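Long-range contacts in hypothetical protein PH0495 (Pyrococcus horikoshii, PDB 1X3L), which catalyses the magnesium-dependent transfer of phosphate from ATP to D-glycerate, giving 2-phosphoglycerate: residues Tyr52-Gly57 against Val125-Ser130; Gly76-Lys81 against Ile91-Ala96; Leu107-Ala112 against Phe137-Glu142. All blocks are in the same frame, centred on the assembly; numbering follows the deposited sequence.

Interaction 1: Tyr52-Gly57 against Val125-Ser130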
ATOM      1  N   TYR A  52     -18.015  -1.138 -16.928  1.00 41.01           N
ATOM      2  CA  TYR A  52     -17.128  -0.005 -17.149  1.00 40.54           C
ATOM      3  C   TYR A  52     -15.959  -0.077 -16.172  1.00 39.93           C
ATOM      4  O   TYR A  52     -16.046  -0.731 -15.131  1.00 38.55           O
ATOM      5  CB  TYR A  52     -17.895   1.303 -16.949  1.00 41.36           C
ATOM      6  CG  TYR A  52     -18.908   1.593 -18.037  1.00 45.65           C
ATOM      7  CD1 TYR A  52     -18.505   2.112 -19.269  1.00 46.44           C
ATOM      8  CD2 TYR A  52     -20.265   1.321 -17.848  1.00 45.47           C
ATOM      9  CE1 TYR A  52     -19.427   2.355 -20.288  1.00 48.53           C
ATOM     10  CE2 TYR A  52     -21.198   1.559 -18.862  1.00 47.11           C
ATOM     11  CZ  TYR A  52     -20.771   2.075 -20.080  1.00 47.41           C
ATOM     12  OH  TYR A  52     -21.677   2.307 -21.090  1.00 46.90           O
ATOM     13  N   VAL A  53     -14.865   0.597 -16.507  1.00 37.35           N
ATOM     14  CA  VAL A  53     -13.696   0.595 -15.641  1.00 35.77           C
ATOM     15  C   VAL A  53     -13.113   1.982 -15.436  1.00 35.01           C
ATOM     16  O   VAL A  53     -12.875   2.715 -16.392  1.00 35.63           O
ATOM     17  CB  VAL A  53     -12.564  -0.303 -16.203  1.00 35.12           C
ATOM     18  CG1 VAL A  53     -11.294  -0.103 -15.380  1.00 36.19           C
ATOM     19  CG2 VAL A  53     -12.979  -1.764 -16.172  1.00 35.40           C
ATOM     20  N   ILE A  54     -12.891   2.336 -14.177  1.00 33.47           N
ATOM     21  CA  ILE A  54     -12.280   3.608 -13.828  1.00 32.03           C
ATOM     22  C   ILE A  54     -11.121   3.258 -12.897  1.00 33.28           C
ATOM     23  O   ILE A  54     -11.336   2.868 -11.745  1.00 32.34           O
ATOM     24  CB  ILE A  54     -13.263   4.540 -13.092  1.00 31.84           C
ATOM     25  CG1 ILE A  54     -14.394   4.955 -14.042  1.00 30.55           C
ATOM     26  CG2 ILE A  54     -12.520   5.769 -12.569  1.00 29.07           C
ATOM     27  CD1 ILE A  54     -15.480   5.795 -13.380  1.00 29.58           C
ATOM     28  N   ALA A  55      -9.900   3.383 -13.410  1.00 32.28           N
ATOM     29  CA  ALA A  55      -8.704   3.062 -12.641  1.00 32.72           C
ATOM     30  C   ALA A  55      -7.849   4.292 -12.371  1.00 32.59           C
ATOM     31  O   ALA A  55      -7.676   5.147 -13.240  1.00 32.43           O
ATOM     32  CB  ALA A  55      -7.892   2.014 -13.380  1.00 33.89           C
ATOM     33  N   LEU A  56      -7.313   4.367 -11.158  1.00 31.27           N
ATOM     34  CA  LEU A  56      -6.472   5.481 -10.745  1.00 31.55           C
ATOM     35  C   LEU A  56      -5.385   5.013  -9.784  1.00 33.77           C
ATOM     36  O   LEU A  56      -5.660   4.330  -8.790  1.00 32.33           O
ATOM     37  CB  LEU A  56      -7.317   6.564 -10.067  1.00 32.20           C
ATOM     38  CG  LEU A  56      -8.281   6.050  -8.993  1.00 32.71           C
ATOM     39  CD1 LEU A  56      -8.164   6.897  -7.730  1.00 29.60           C
ATOM     40  CD2 LEU A  56      -9.702   6.071  -9.543  1.00 32.90           C
ATOM     41  N   GLY A  57      -4.147   5.396 -10.081  1.00 33.41           N
ATOM     42  CA  GLY A  57      -3.034   5.008  -9.243  1.00 33.35           C
ATOM     43  C   GLY A  57      -1.902   4.486 -10.096  1.00 34.37           C
ATOM     44  O   GLY A  57      -2.038   4.356 -11.309  1.00 33.61           O
ATOM     45  N   VAL A 125     -19.743  -0.770 -12.491  1.00 37.26           N
ATOM     46  CA  VAL A 125     -18.576   0.089 -12.659  1.00 35.94           C
ATOM     47  C   VAL A 125     -17.462  -0.299 -11.693  1.00 35.63           C
ATOM     48  O   VAL A 125     -17.606  -0.157 -10.479  1.00 35.48           O
ATOM     49  CB  VAL A 125     -18.918   1.576 -12.411  1.00 36.42           C
ATOM     50  CG1 VAL A 125     -17.671   2.432 -12.595  1.00 35.55           C
ATOM     51  CG2 VAL A 125     -20.026   2.030 -13.359  1.00 37.72           C
ATOM     52  N   PHE A 126     -16.356  -0.793 -12.239  1.00 35.61           N
ATOM     53  CA  PHE A 126     -15.202  -1.173 -11.430  1.00 34.63           C
ATOM     54  C   PHE A 126     -14.369   0.071 -11.146  1.00 35.34           C
ATOM     55  O   PHE A 126     -14.042   0.827 -12.061  1.00 36.06           O
ATOM     56  CB  PHE A 126     -14.321  -2.182 -12.181  1.00 34.74           C
ATOM     57  CG  PHE A 126     -14.755  -3.608 -12.030  1.00 33.29           C
ATOM     58  CD1 PHE A 126     -14.397  -4.340 -10.904  1.00 35.30           C
ATOM     59  CD2 PHE A 126     -15.519  -4.222 -13.014  1.00 32.65           C
ATOM     60  CE1 PHE A 126     -14.793  -5.665 -10.758  1.00 35.11           C
ATOM     61  CE2 PHE A 126     -15.922  -5.548 -12.880  1.00 33.71           C
ATOM     62  CZ  PHE A 126     -15.559  -6.271 -11.752  1.00 35.80           C
ATOM     63  N   ILE A 127     -14.041   0.293  -9.879  1.00 33.82           N
ATOM     64  CA  ILE A 127     -13.201   1.426  -9.497  1.00 32.73           C
ATOM     65  C   ILE A 127     -11.929   0.758  -8.981  1.00 32.86           C
ATOM     66  O   ILE A 127     -11.957   0.078  -7.957  1.00 33.14           O
ATOM     67  CB  ILE A 127     -13.838   2.257  -8.362  1.00 32.06           C
ATOM     68  CG1 ILE A 127     -15.236   2.723  -8.773  1.00 32.37           C
ATOM     69  CG2 ILE A 127     -12.959   3.463  -8.049  1.00 29.97           C
ATOM     70  CD1 ILE A 127     -15.249   3.695  -9.945  1.00 32.32           C
ATOM     71  N   LEU A 128     -10.826   0.929  -9.705  1.00 32.28           N
ATOM     72  CA  LEU A 128      -9.555   0.309  -9.342  1.00 30.90           C
ATOM     73  C   LEU A 128      -8.615   1.352  -8.735  1.00 30.62           C
ATOM     74  O   LEU A 128      -8.151   2.267  -9.416  1.00 31.31           O
ATOM     75  CB  LEU A 128      -8.942  -0.348 -10.588  1.00 28.56           C
ATOM     76  CG  LEU A 128      -9.910  -1.241 -11.388  1.00 29.44           C
ATOM     77  CD1 LEU A 128      -9.190  -1.884 -12.573  1.00 27.99           C
ATOM     78  CD2 LEU A 128     -10.485  -2.330 -10.480  1.00 28.02           C
ATOM     79  N   ILE A 129      -8.332   1.200  -7.446  1.00 30.94           N
ATOM     80  CA  ILE A 129      -7.501   2.158  -6.733  1.00 31.12           C
ATOM     81  C   ILE A 129      -6.151   1.631  -6.236  1.00 31.33           C
ATOM     82  O   ILE A 129      -6.058   0.550  -5.652  1.00 30.18           O
ATOM     83  CB  ILE A 129      -8.281   2.731  -5.528  1.00 30.80           C
ATOM     84  CG1 ILE A 129      -9.664   3.208  -5.988  1.00 32.52           C
ATOM     85  CG2 ILE A 129      -7.509   3.891  -4.902  1.00 32.37           C
ATOM     86  CD1 ILE A 129     -10.576   3.691  -4.850  1.00 28.92           C
ATOM     87  N   SER A 130      -5.105   2.416  -6.480  1.00 33.56           N
ATOM     88  CA  SER A 130      -3.754   2.077  -6.044  1.00 34.34           C
ATOM     89  C   SER A 130      -3.041   3.352  -5.601  1.00 35.10           C
ATOM     90  O   SER A 130      -3.641   4.428  -5.585  1.00 35.22           O
ATOM     91  CB  SER A 130      -2.973   1.370  -7.157  1.00 31.61           C
ATOM     92  OG  SER A 130      -3.041   2.076  -8.383  1.00 36.11           O
TER
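Tyr52-Leu56 and Val125-Ile129 run as neighbouring parallel strands in the interior of a six-stranded sheet whose 3-2-1-4-5-6 order is that of a Rossmann-like fold, and they are strands 1 and 4 of that order. Their axes lie 4.6 Å apart and diverge by 15°. Five backbone hydrogen bonds join them, from Phe126 N to Tyr52 O at the start to Ser130 N to Leu56 O at the end. Ile54, Leu56, Phe126 and Leu128 each use both N and O in this pairing; at Ile54, N donates to Phe126 O (2.8 Å) and O accepts from Leu128 N.

The two faces pack differently. On one, Ile127 and Ile54 run alongside each other in the same direction, with Ile127 CD1 3.8 Å from Ile54 CB; helix 103-118 closes over Ile54 and Val125. On the other, small meets large: Ala55 CB rests against Leu128 CB at 3.8 Å, and Leu128 CD1 reaches Val53 CG1 at 3.9 Å. Helix 60-70 packs there.

Beyond the strands, Ser130 OG stands between its own backbone N and carbonyl carbon (chi1 50°), which brings it to 3.1 Å from Gly57 CA and lets it hydrogen-bond with Ala59 N. A side chain on Gly57 would collide with that hydroxyl, and at the backbone angles of Gly57 a CB would also run into the carbonyl O of Leu56. An apolar pair of strands thus delivers a polar serine to the turn that carries Lys58, a residue that probably binds substrate, as in related kinases.

Interaction 2: Gly76-Lys81 against Ile91-Ala96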
ATOM      1  N   GLY A  76     -13.859   2.716 -20.488  1.00 43.88           N
ATOM      2  CA  GLY A  76     -13.299   3.127 -19.216  1.00 42.67           C
ATOM      3  C   GLY A  76     -12.065   3.991 -19.377  1.00 40.98           C
ATOM      4  O   GLY A  76     -11.693   4.365 -20.491  1.00 39.66           O
ATOM      5  N   VAL A  77     -11.432   4.316 -18.257  1.00 38.53           N
ATOM      6  CA  VAL A  77     -10.226   5.131 -18.274  1.00 38.06           C
ATOM      7  C   VAL A  77      -9.280   4.693 -17.157  1.00 38.03           C
ATOM      8  O   VAL A  77      -9.717   4.287 -16.080  1.00 36.94           O
ATOM      9  CB  VAL A  77     -10.546   6.636 -18.093  1.00 37.29           C
ATOM     10  CG1 VAL A  77     -11.099   6.902 -16.696  1.00 36.33           C
ATOM     11  CG2 VAL A  77      -9.292   7.465 -18.336  1.00 39.39           C
ATOM     12  N   ALA A  78      -7.985   4.764 -17.437  1.00 36.21           N
ATOM     13  CA  ALA A  78      -6.959   4.396 -16.475  1.00 37.78           C
ATOM     14  C   ALA A  78      -6.006   5.576 -16.362  1.00 37.70           C
ATOM     15  O   ALA A  78      -5.371   5.966 -17.343  1.00 38.45           O
ATOM     16  CB  ALA A  78      -6.217   3.150 -16.950  1.00 36.90           C
ATOM     17  N   VAL A  79      -5.922   6.154 -15.168  1.00 37.79           N
ATOM     18  CA  VAL A  79      -5.055   7.305 -14.929  1.00 36.84           C
ATOM     19  C   VAL A  79      -3.853   6.871 -14.098  1.00 38.29           C
ATOM     20  O   VAL A  79      -4.007   6.412 -12.963  1.00 37.61           O
ATOM     21  CB  VAL A  79      -5.816   8.419 -14.185  1.00 37.04           C
ATOM     22  CG1 VAL A  79      -5.001   9.705 -14.193  1.00 36.45           C
ATOM     23  CG2 VAL A  79      -7.177   8.637 -14.832  1.00 35.28           C
ATOM     24  N   THR A  80      -2.658   7.012 -14.668  1.00 38.85           N
ATOM     25  CA  THR A  80      -1.439   6.602 -13.982  1.00 40.31           C
ATOM     26  C   THR A  80      -0.298   7.599 -14.190  1.00 41.84           C
ATOM     27  O   THR A  80      -0.448   8.587 -14.907  1.00 41.40           O
ATOM     28  CB  THR A  80      -0.997   5.197 -14.464  1.00 40.92           C
ATOM     29  OG1 THR A  80       0.063   4.713 -13.633  1.00 41.72           O
ATOM     30  CG2 THR A  80      -0.518   5.248 -15.914  1.00 41.15           C
ATOM     31  N   LYS A  81       0.838   7.334 -13.552  1.00 43.20           N
ATOM     32  CA  LYS A  81       2.006   8.205 -13.652  1.00 44.63           C
ATOM     33  C   LYS A  81       2.652   8.198 -15.034  1.00 45.88           C
ATOM     34  O   LYS A  81       2.461   7.270 -15.822  1.00 45.08           O
ATOM     35  CB  LYS A  81       3.056   7.796 -12.617  1.00 44.41           C
ATOM     36  CG  LYS A  81       2.693   8.125 -11.185  1.00 45.86           C
ATOM     37  CD  LYS A  81       3.790   7.668 -10.221  1.00 49.89           C
ATOM     38  CE  LYS A  81       5.135   8.318 -10.535  1.00 48.77           C
ATOM     39  NZ  LYS A  81       5.105   9.801 -10.402  1.00 50.02           N
ATOM     40  N   ILE A  91      -9.828   0.322 -22.745  1.00 49.91           N
ATOM     41  CA  ILE A  91      -9.729   1.350 -21.721  1.00 47.67           C
ATOM     42  C   ILE A  91      -8.705   2.403 -22.124  1.00 47.27           C
ATOM     43  O   ILE A  91      -7.549   2.089 -22.414  1.00 45.29           O
ATOM     44  CB  ILE A  91      -9.332   0.730 -20.365  1.00 46.24           C
ATOM     45  CG1 ILE A  91     -10.380  -0.307 -19.957  1.00 44.93           C
ATOM     46  CG2 ILE A  91      -9.212   1.815 -19.305  1.00 44.12           C
ATOM     47  CD1 ILE A  91     -10.010  -1.114 -18.738  1.00 44.85           C
ATOM     48  N   LYS A  92      -9.146   3.658 -22.145  1.00 46.71           N
ATOM     49  CA  LYS A  92      -8.283   4.768 -22.517  1.00 46.96           C
ATOM     50  C   LYS A  92      -7.272   5.006 -21.407  1.00 46.02           C
ATOM     51  O   LYS A  92      -7.616   4.943 -20.225  1.00 44.85           O
ATOM     52  CB  LYS A  92      -9.125   6.026 -22.738  1.00 48.08           C
ATOM     53  CG  LYS A  92      -8.337   7.257 -23.153  1.00 51.63           C
ATOM     54  CD  LYS A  92      -9.246   8.482 -23.213  1.00 54.18           C
ATOM     55  CE  LYS A  92      -8.508   9.711 -23.725  1.00 56.21           C
ATOM     56  NZ  LYS A  92      -8.111   9.573 -25.156  1.00 58.36           N
ATOM     57  N   VAL A  93      -6.029   5.283 -21.787  1.00 44.41           N
ATOM     58  CA  VAL A  93      -4.979   5.525 -20.807  1.00 43.62           C
ATOM     59  C   VAL A  93      -4.501   6.970 -20.779  1.00 43.54           C
ATOM     60  O   VAL A  93      -4.217   7.568 -21.819  1.00 44.36           O
ATOM     61  CB  VAL A  93      -3.759   4.613 -21.061  1.00 43.58           C
ATOM     62  CG1 VAL A  93      -2.635   4.971 -20.095  1.00 42.98           C
ATOM     63  CG2 VAL A  93      -4.157   3.152 -20.894  1.00 40.77           C
ATOM     64  N   ILE A  94      -4.407   7.521 -19.574  1.00 42.38           N
ATOM     65  CA  ILE A  94      -3.950   8.888 -19.377  1.00 40.93           C
ATOM     66  C   ILE A  94      -2.868   8.923 -18.305  1.00 42.15           C
ATOM     67  O   ILE A  94      -3.051   8.373 -17.218  1.00 41.94           O
ATOM     68  CB  ILE A  94      -5.105   9.804 -18.925  1.00 40.91           C
ATOM     69  CG1 ILE A  94      -6.174   9.868 -20.016  1.00 41.06           C
ATOM     70  CG2 ILE A  94      -4.580  11.197 -18.614  1.00 40.50           C
ATOM     71  CD1 ILE A  94      -7.398  10.662 -19.622  1.00 40.75           C
ATOM     72  N   GLU A  95      -1.739   9.557 -18.612  1.00 41.42           N
ATOM     73  CA  GLU A  95      -0.655   9.671 -17.641  1.00 41.91           C
ATOM     74  C   GLU A  95      -0.744  11.068 -17.046  1.00 41.41           C
ATOM     75  O   GLU A  95      -0.817  12.052 -17.780  1.00 42.19           O
ATOM     76  CB  GLU A  95       0.705   9.456 -18.316  1.00 43.31           C
ATOM     77  CG  GLU A  95       0.792   8.154 -19.104  1.00 45.18           C
ATOM     78  CD  GLU A  95       2.208   7.825 -19.552  1.00 48.91           C
ATOM     79  OE1 GLU A  95       2.973   8.764 -19.857  1.00 49.32           O
ATOM     80  OE2 GLU A  95       2.551   6.625 -19.612  1.00 48.39           O
ATOM     81  N   ALA A  96      -0.750  11.160 -15.721  1.00 41.08           N
ATOM     82  CA  ALA A  96      -0.875  12.454 -15.066  1.00 40.96           C
ATOM     83  C   ALA A  96       0.209  12.753 -14.046  1.00 40.96           C
ATOM     84  O   ALA A  96       1.074  11.926 -13.778  1.00 41.48           O
ATOM     85  CB  ALA A  96      -2.244  12.562 -14.413  1.00 41.55           C
TER
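Gly76-Lys81 and Ile91-Ala96 pair as parallel strands at one margin of the Rossmann-like sheet, where 92-96 is the outermost strand within the chain. The nine residues between the segments contain neither helix nor strand, so this parallel step is made by a loop and not by a helical crossover. The short axes are turned 31° against each other, twice the divergence between the two central strands.

The tight part begins with Ile91. Its CG2, anti to the backbone N, presses on the neighbouring strand, 3.5 Å from Val77 N, and the side chain also touches Ala64 and Glu68 of helix 60-70. On the face turned to helix 103-118, Val77 CG2 and Ile94 CD1 approach obliquely to 3.9 Å, and farther along Val79 CG1 touches Ala96 CB at 4.0 Å. From this face Ile94 reaches Glu111 of the helix, and Ala96 reaches Lys104 and Ser105.

The outermost strand is looser and more exposed. Lys92, on the same face as Val77 and Ile94, sends its chain away from the neighbouring strand into an exposed position, although CB remains 3.8 Å from Gly76 O; the bond that Lys92 N makes to this same oxygen comes from above the carbonyl plane, 44° out of it. Val93 and Glu95 lie on the other face, with Ala78 and Thr80, and both are partly exposed. The side-chain contact of Val93 with Ala78 CB is a long one, CG2 at 4.4 Å. Glu95 turns its carboxylate to the connecting loop, where OE1 accepts a hydrogen bond from Gly83 N, and OE2 a weak one from Gly85 N. The last bond of the pairing runs from Ala96 N to Thr80 O, at 2.7 Å.

Interaction 3: Leu107-Ala112 against Phe137-Glu142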
ATOM      1  N   LEU A 107      -7.939  16.074 -16.383  1.00 41.54           N
ATOM      2  CA  LEU A 107      -8.449  15.428 -17.584  1.00 42.57           C
ATOM      3  C   LEU A 107      -8.898  14.009 -17.244  1.00 42.28           C
ATOM      4  O   LEU A 107      -9.929  13.537 -17.730  1.00 42.04           O
ATOM      5  CB  LEU A 107      -7.364  15.386 -18.664  1.00 44.29           C
ATOM      6  CG  LEU A 107      -7.730  14.656 -19.960  1.00 46.86           C
ATOM      7  CD1 LEU A 107      -8.964  15.301 -20.590  1.00 47.43           C
ATOM      8  CD2 LEU A 107      -6.552  14.702 -20.923  1.00 46.66           C
ATOM      9  N   GLY A 108      -8.114  13.333 -16.410  1.00 41.56           N
ATOM     10  CA  GLY A 108      -8.459  11.980 -16.014  1.00 39.84           C
ATOM     11  C   GLY A 108      -9.755  11.945 -15.226  1.00 37.64           C
ATOM     12  O   GLY A 108     -10.635  11.132 -15.505  1.00 37.25           O
ATOM     13  N   ALA A 109      -9.874  12.829 -14.240  1.00 37.66           N
ATOM     14  CA  ALA A 109     -11.077  12.901 -13.417  1.00 38.22           C
ATOM     15  C   ALA A 109     -12.298  13.219 -14.285  1.00 39.45           C
ATOM     16  O   ALA A 109     -13.360  12.610 -14.124  1.00 39.19           O
ATOM     17  CB  ALA A 109     -10.907  13.963 -12.331  1.00 36.83           C
ATOM     18  N   LYS A 110     -12.145  14.168 -15.204  1.00 40.46           N
ATOM     19  CA  LYS A 110     -13.245  14.538 -16.094  1.00 42.58           C
ATOM     20  C   LYS A 110     -13.652  13.341 -16.941  1.00 42.99           C
ATOM     21  O   LYS A 110     -14.840  13.115 -17.178  1.00 44.00           O
ATOM     22  CB  LYS A 110     -12.841  15.695 -17.009  1.00 44.46           C
ATOM     23  CG  LYS A 110     -12.738  17.038 -16.314  1.00 45.90           C
ATOM     24  CD  LYS A 110     -12.372  18.124 -17.312  1.00 48.90           C
ATOM     25  CE  LYS A 110     -12.375  19.498 -16.671  1.00 49.84           C
ATOM     26  NZ  LYS A 110     -13.732  19.877 -16.195  1.00 52.27           N
ATOM     27  N   GLU A 111     -12.663  12.580 -17.401  1.00 42.99           N
ATOM     28  CA  GLU A 111     -12.928  11.390 -18.200  1.00 43.63           C
ATOM     29  C   GLU A 111     -13.735  10.392 -17.376  1.00 42.58           C
ATOM     30  O   GLU A 111     -14.648   9.744 -17.889  1.00 42.06           O
ATOM     31  CB  GLU A 111     -11.613  10.738 -18.639  1.00 46.43           C
ATOM     32  CG  GLU A 111     -10.904  11.461 -19.764  1.00 52.65           C
ATOM     33  CD  GLU A 111     -11.577  11.247 -21.108  1.00 54.73           C
ATOM     34  OE1 GLU A 111     -12.783  11.549 -21.235  1.00 55.32           O
ATOM     35  OE2 GLU A 111     -10.894  10.775 -22.040  1.00 57.23           O
ATOM     36  N   ALA A 112     -13.392  10.271 -16.096  1.00 40.51           N
ATOM     37  CA  ALA A 112     -14.094   9.350 -15.209  1.00 39.93           C
ATOM     38  C   ALA A 112     -15.548   9.781 -14.996  1.00 38.23           C
ATOM     39  O   ALA A 112     -16.450   8.947 -15.001  1.00 35.34           O
ATOM     40  CB  ALA A 112     -13.373   9.255 -13.869  1.00 38.79           C
ATOM     41  N   PHE A 137      -5.442  11.689  -9.794  1.00 35.87           N
ATOM     42  CA  PHE A 137      -6.871  11.764 -10.057  1.00 36.18           C
ATOM     43  C   PHE A 137      -7.502  12.866  -9.218  1.00 36.75           C
ATOM     44  O   PHE A 137      -7.841  12.652  -8.052  1.00 37.01           O
ATOM     45  CB  PHE A 137      -7.493  10.416  -9.701  1.00 35.52           C
ATOM     46  CG  PHE A 137      -8.882  10.224 -10.209  1.00 34.37           C
ATOM     47  CD1 PHE A 137      -9.109   9.899 -11.542  1.00 33.83           C
ATOM     48  CD2 PHE A 137      -9.966  10.312  -9.343  1.00 33.56           C
ATOM     49  CE1 PHE A 137     -10.402   9.654 -12.003  1.00 32.49           C
ATOM     50  CE2 PHE A 137     -11.262  10.071  -9.798  1.00 32.04           C
ATOM     51  CZ  PHE A 137     -11.478   9.741 -11.127  1.00 31.53           C
ATOM     52  N   GLU A 138      -7.662  14.044  -9.811  1.00 37.93           N
ATOM     53  CA  GLU A 138      -8.238  15.165  -9.086  1.00 39.10           C
ATOM     54  C   GLU A 138      -9.006  16.149  -9.957  1.00 38.61           C
ATOM     55  O   GLU A 138      -8.661  16.394 -11.113  1.00 38.42           O
ATOM     56  CB  GLU A 138      -7.137  15.907  -8.317  1.00 41.29           C
ATOM     57  CG  GLU A 138      -7.620  17.143  -7.562  1.00 45.75           C
ATOM     58  CD  GLU A 138      -8.805  16.858  -6.650  1.00 47.53           C
ATOM     59  OE1 GLU A 138      -8.685  16.001  -5.755  1.00 49.36           O
ATOM     60  OE2 GLU A 138      -9.861  17.496  -6.825  1.00 51.15           O
ATOM     61  N   LEU A 139     -10.064  16.701  -9.373  1.00 38.83           N
ATOM     62  CA  LEU A 139     -10.919  17.678 -10.026  1.00 39.79           C
ATOM     63  C   LEU A 139     -11.442  18.607  -8.932  1.00 39.46           C
ATOM     64  O   LEU A 139     -12.317  18.233  -8.155  1.00 39.41           O
ATOM     65  CB  LEU A 139     -12.087  16.979 -10.728  1.00 40.79           C
ATOM     66  CG  LEU A 139     -13.042  17.883 -11.513  1.00 44.89           C
ATOM     67  CD1 LEU A 139     -12.263  18.660 -12.571  1.00 44.60           C
ATOM     68  CD2 LEU A 139     -14.134  17.043 -12.158  1.00 45.12           C
ATOM     69  N   PRO A 140     -10.893  19.827  -8.845  1.00 39.71           N
ATOM     70  CA  PRO A 140     -11.306  20.812  -7.837  1.00 39.65           C
ATOM     71  C   PRO A 140     -12.786  21.193  -7.935  1.00 38.65           C
ATOM     72  O   PRO A 140     -13.392  21.075  -8.996  1.00 38.09           O
ATOM     73  CB  PRO A 140     -10.387  22.001  -8.119  1.00 39.86           C
ATOM     74  CG  PRO A 140      -9.162  21.351  -8.704  1.00 40.90           C
ATOM     75  CD  PRO A 140      -9.768  20.342  -9.645  1.00 40.20           C
ATOM     76  N   GLU A 141     -13.359  21.639  -6.820  1.00 38.45           N
ATOM     77  CA  GLU A 141     -14.757  22.054  -6.786  1.00 39.40           C
ATOM     78  C   GLU A 141     -14.942  23.319  -7.630  1.00 39.62           C
ATOM     79  O   GLU A 141     -13.966  23.900  -8.108  1.00 39.46           O
ATOM     80  CB  GLU A 141     -15.198  22.309  -5.344  1.00 39.77           C
ATOM     81  CG  GLU A 141     -15.547  21.048  -4.552  1.00 40.18           C
ATOM     82  CD  GLU A 141     -16.777  20.328  -5.094  1.00 42.99           C
ATOM     83  OE1 GLU A 141     -17.621  20.984  -5.743  1.00 42.77           O
ATOM     84  OE2 GLU A 141     -16.912  19.106  -4.859  1.00 44.05           O
ATOM     85  N   GLU A 142     -16.187  23.756  -7.796  1.00 40.62           N
ATOM     86  CA  GLU A 142     -16.467  24.926  -8.627  1.00 41.49           C
ATOM     87  C   GLU A 142     -15.698  26.196  -8.255  1.00 40.54           C
ATOM     88  O   GLU A 142     -15.569  26.549  -7.083  1.00 39.55           O
ATOM     89  CB  GLU A 142     -17.978  25.211  -8.660  1.00 42.88           C
ATOM     90  CG  GLU A 142     -18.559  25.986  -7.479  1.00 45.00           C
ATOM     91  CD  GLU A 142     -18.377  25.289  -6.148  1.00 46.56           C
ATOM     92  OE1 GLU A 142     -18.364  24.039  -6.127  1.00 47.58           O
ATOM     93  OE2 GLU A 142     -18.264  25.996  -5.119  1.00 45.75           O
TER
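Phe137 carries CG anti to its backbone N (chi1 -166°), which starts its ring toward Ala109 and Ala112, and Leu139 has CG in the same relation (chi1 -177°), from where chi2 (58°) puts CD1 against Lys110. The phenyl ring is met from two directions. Ala109 CB lies over one face, while Ala112 CB comes to the edge in the ring plane, 3.4 Å from Phe137 CZ. Between them the backbone takes part as well, with Ala109 CA 3.6 Å from Phe137 CE1.

Small residues on the helix permit this close approach. Ala109 CB also sits 3.5 Å from Glu138 O and 3.6 Å from Leu139 CB, and Leu139 CD1 rests against the Lys110 chain, with Lys110 CG and NZ equally near, the two side chains crossing at about a right angle. Glu138 turns the other way, its carboxylate forming a salt bridge with Lys177 and a hydrogen bond with Ser174 OG. An alanine in place of Phe137 would probably open a gap beside the helix, leaving Ala112 CB without the ring edge and Ala109 without the ring face.

The contact is thus apolar in its side chains. It sets the loop after helix 133-136 against helix 103-118, which connects strands 92-96 and 124-129 in the beta-alpha-beta crossover of a Rossmann-like fold.

From the N terminus, strand 51-56 opens interaction 1, and the chain passes through helix 60-70 to strand 75-81. Interaction 2 closes first, when 91-96 returns beside 76-81; it is nested inside the long loop that interaction 1 closes at 125-130. Helix 103-118 opens interaction 3 within that same loop, but its partner, 137-142, lies beyond it, so interactions 1 and 3 cross, whereas 2 and 3 follow in series. Interactions 1 and 2 share one sheet, with 51-56 and 75-81 as adjacent strands. Interaction 3 adds a helix and the loop after helix 133-136: Ala112 packs on Ile54, Phe137 on Leu56, Gly108 on Val79 and Ile94, and Glu111 on Ile94.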